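Local coordinates for protein Pyrsv_gp04 (Pyrobaculum spherical virus, PDB 2VXZ) that is of unknown function but probably carries a helix-turn-helix-related domain and acts as a viral regulator of transcription, at residues 81-86 / 133-138. Numbering follows the deposited sequence.
Sequences REVERL and HLLKMI
Val83 does nearly all the work on its side of this helix crossing, pushing both methyls among Leu134, Leu135 and Ile138. Its CG1 stands anti to the backbone N (chi1 173°), which carries that methyl to Leu135 CD2 (4.1 Å), while Ile138 CD1 lies closer still. Val83 and Leu134 pass each other in opposite senses, Val83 CG2 coming within 3.6 Å of Leu134 CD2, the shortest approach here. Ile138 CD1 comes in over the flank of Val83 that carries the CB hydrogen, 3.8 Å from CB, and touches both methyls. The axes of 81-86 and 133-138 cross at 82°, 11.1 Å apart at their closest, so the interface is one compact patch. Leu100 of helix 97-106 packs on Val83 and Leu135, and Phe114 on Leu134, which extends this buried core.

Around Glu84 the packing thins. The partly exposed carboxylate only skirts Ile138, Glu84 OE2 being 4.5 Å from Ile138 CG2, and forms its salt bridge with Arg156 instead. On another side of the same helix, Arg85 NH2 donates to Glu82 OE1 at 2.9 Å in a salt bridge, from above the carboxylate plane. With no polar bond linking the two segments, their mutual hold rests on the fit of aliphatic groups, consistent with hydrophobic burial joining these helices within the putative regulator domain.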
loop_
_atom_site.group_PDB
_atom_site.type_symbol
_atom_site.label_atom_id
_atom_site.label_comp_id
_atom_site.label_asym_id
_atom_site.label_seq_id
_atom_site.Cartn_x
_atom_site.Cartn_y
_atom_site.Cartn_z
ATOM N N ARG A 81 -0.914 -12.533 0.767
ATOM C CA ARG A 81 -1.832 -13.573 0.298
ATOM C C ARG A 81 -2.320 -13.304 -1.121
ATOM O O ARG A 81 -2.438 -14.236 -1.920
ATOM C CB ARG A 81 -3.025 -13.729 1.244
ATOM C CG ARG A 81 -2.665 -14.324 2.598
ATOM C CD ARG A 81 -3.897 -14.751 3.370
ATOM N NE ARG A 81 -4.811 -13.635 3.599
ATOM C CZ ARG A 81 -4.794 -12.812 4.650
ATOM N NH1 ARG A 81 -3.905 -12.949 5.631
ATOM N NH2 ARG A 81 -5.687 -11.835 4.713
ATOM N N GLU A 82 -2.604 -12.036 -1.429
ATOM C CA GLU A 82 -3.059 -11.665 -2.762
ATOM C C GLU A 82 -1.967 -11.880 -3.793
ATOM O O GLU A 82 -2.233 -12.455 -4.830
ATOM C CB GLU A 82 -3.558 -10.222 -2.822
ATOM C CG GLU A 82 -4.878 -10.009 -2.118
ATOM C CD GLU A 82 -6.043 -10.652 -2.841
ATOM O OE1 GLU A 82 -6.343 -10.234 -3.969
ATOM O OE2 GLU A 82 -6.645 -11.594 -2.297
ATOM N N VAL A 83 -0.739 -11.425 -3.514
ATOM C CA VAL A 83 0.376 -11.670 -4.438
ATOM C C VAL A 83 0.553 -13.180 -4.655
ATOM O O VAL A 83 0.673 -13.645 -5.790
ATOM C CB VAL A 83 1.702 -11.033 -3.958
ATOM C CG1 VAL A 83 2.883 -11.461 -4.875
ATOM C CG2 VAL A 83 1.572 -9.509 -3.898
ATOM N N GLU A 84 0.548 -13.949 -3.577
ATOM C CA GLU A 84 0.800 -15.383 -3.692
ATOM C C GLU A 84 -0.331 -16.097 -4.408
ATOM O O GLU A 84 -0.082 -17.064 -5.134
ATOM C CB GLU A 84 1.061 -16.000 -2.319
ATOM C CG GLU A 84 2.341 -15.461 -1.695
ATOM C CD GLU A 84 2.902 -16.377 -0.670
ATOM O OE1 GLU A 84 2.315 -16.449 0.429
ATOM O OE2 GLU A 84 3.922 -17.038 -0.986
ATOM N N ARG A 85 -1.566 -15.616 -4.240
ATOM C CA ARG A 85 -2.697 -16.172 -5.006
ATOM C C ARG A 85 -2.516 -15.937 -6.512
ATOM O O ARG A 85 -2.734 -16.848 -7.332
ATOM C CB ARG A 85 -4.031 -15.590 -4.542
ATOM C CG ARG A 85 -5.227 -16.162 -5.305
ATOM C CD ARG A 85 -6.536 -15.654 -4.796
ATOM N NE ARG A 85 -6.621 -14.212 -4.921
ATOM C CZ ARG A 85 -6.923 -13.552 -6.039
ATOM N NH1 ARG A 85 -7.195 -14.188 -7.171
ATOM N NH2 ARG A 85 -6.967 -12.234 -6.015
ATOM N N LEU A 86 -2.139 -14.716 -6.874
ATOM C CA LEU A 86 -1.915 -14.384 -8.279
ATOM C C LEU A 86 -0.741 -15.185 -8.866
ATOM O O LEU A 86 -0.781 -15.604 -10.029
ATOM C CB LEU A 86 -1.691 -12.884 -8.455
ATOM C CG LEU A 86 -2.845 -11.966 -8.081
ATOM C CD1 LEU A 86 -2.393 -10.485 -8.120
ATOM C CD2 LEU A 86 -4.066 -12.213 -8.959
ATOM N N HIS A 133 8.747 -3.066 -3.430
ATOM C CA HIS A 133 9.002 -3.232 -2.006
ATOM C C HIS A 133 8.279 -4.468 -1.463
ATOM O O HIS A 133 8.847 -5.244 -0.683
ATOM C CB HIS A 133 8.570 -1.980 -1.248
ATOM C CG HIS A 133 8.959 -2.006 0.192
ATOM N ND1 HIS A 133 10.234 -1.708 0.624
ATOM C CD2 HIS A 133 8.249 -2.324 1.296
ATOM C CE1 HIS A 133 10.282 -1.826 1.937
ATOM N NE2 HIS A 133 9.094 -2.208 2.369
ATOM N N LEU A 134 7.037 -4.652 -1.900
ATOM C CA LEU A 134 6.224 -5.803 -1.509
ATOM C C LEU A 134 6.873 -7.095 -1.998
ATOM O O LEU A 134 6.966 -8.088 -1.255
ATOM C CB LEU A 134 4.804 -5.659 -2.081
ATOM C CG LEU A 134 3.758 -6.735 -1.742
ATOM C CD1 LEU A 134 3.625 -6.965 -0.230
ATOM C CD2 LEU A 134 2.393 -6.397 -2.358
ATOM N N LEU A 135 7.307 -7.103 -3.253
ATOM C CA LEU A 135 7.922 -8.312 -3.806
ATOM C C LEU A 135 9.203 -8.660 -3.052
ATOM O O LEU A 135 9.490 -9.829 -2.781
ATOM C CB LEU A 135 8.201 -8.172 -5.305
ATOM C CG LEU A 135 7.001 -8.222 -6.236
ATOM C CD1 LEU A 135 7.390 -7.873 -7.658
ATOM C CD2 LEU A 135 6.319 -9.585 -6.212
ATOM N N LYS A 136 9.973 -7.653 -2.697
ATOM C CA LYS A 136 11.222 -7.894 -1.981
ATOM C C LYS A 136 10.957 -8.464 -0.584
ATOM O O LYS A 136 11.743 -9.274 -0.058
ATOM C CB LYS A 136 12.008 -6.588 -1.915
ATOM C CG LYS A 136 13.492 -6.725 -1.838
ATOM C CD LYS A 136 14.129 -5.358 -2.020
ATOM C CE LYS A 136 15.221 -5.395 -3.063
ATOM N NZ LYS A 136 15.940 -4.089 -3.151
HETATM N N MSE A 137 9.853 -8.044 0.031
HETATM C CA MSE A 137 9.460 -8.567 1.348
HETATM C C MSE A 137 9.092 -10.044 1.294
HETATM O O MSE A 137 9.320 -10.777 2.256
HETATM C CB MSE A 137 8.279 -7.796 1.917
HETATM C CG MSE A 137 8.633 -6.408 2.328
HETATM SE SE MSE A 137 7.038 -5.474 2.940
HETATM C CE MSE A 137 6.157 -6.924 3.788
ATOM N N ILE A 138 8.524 -10.472 0.163
ATOM C CA ILE A 138 8.047 -11.832 -0.006
ATOM C C ILE A 138 9.152 -12.796 -0.474
ATOM O O ILE A 138 9.255 -13.923 0.032
ATOM C CB ILE A 138 6.874 -11.895 -1.005
ATOM C CG1 ILE A 138 5.707 -11.015 -0.541
ATOM C CG2 ILE A 138 6.420 -13.336 -1.192
ATOM C CD1 ILE A 138 4.646 -10.785 -1.600
#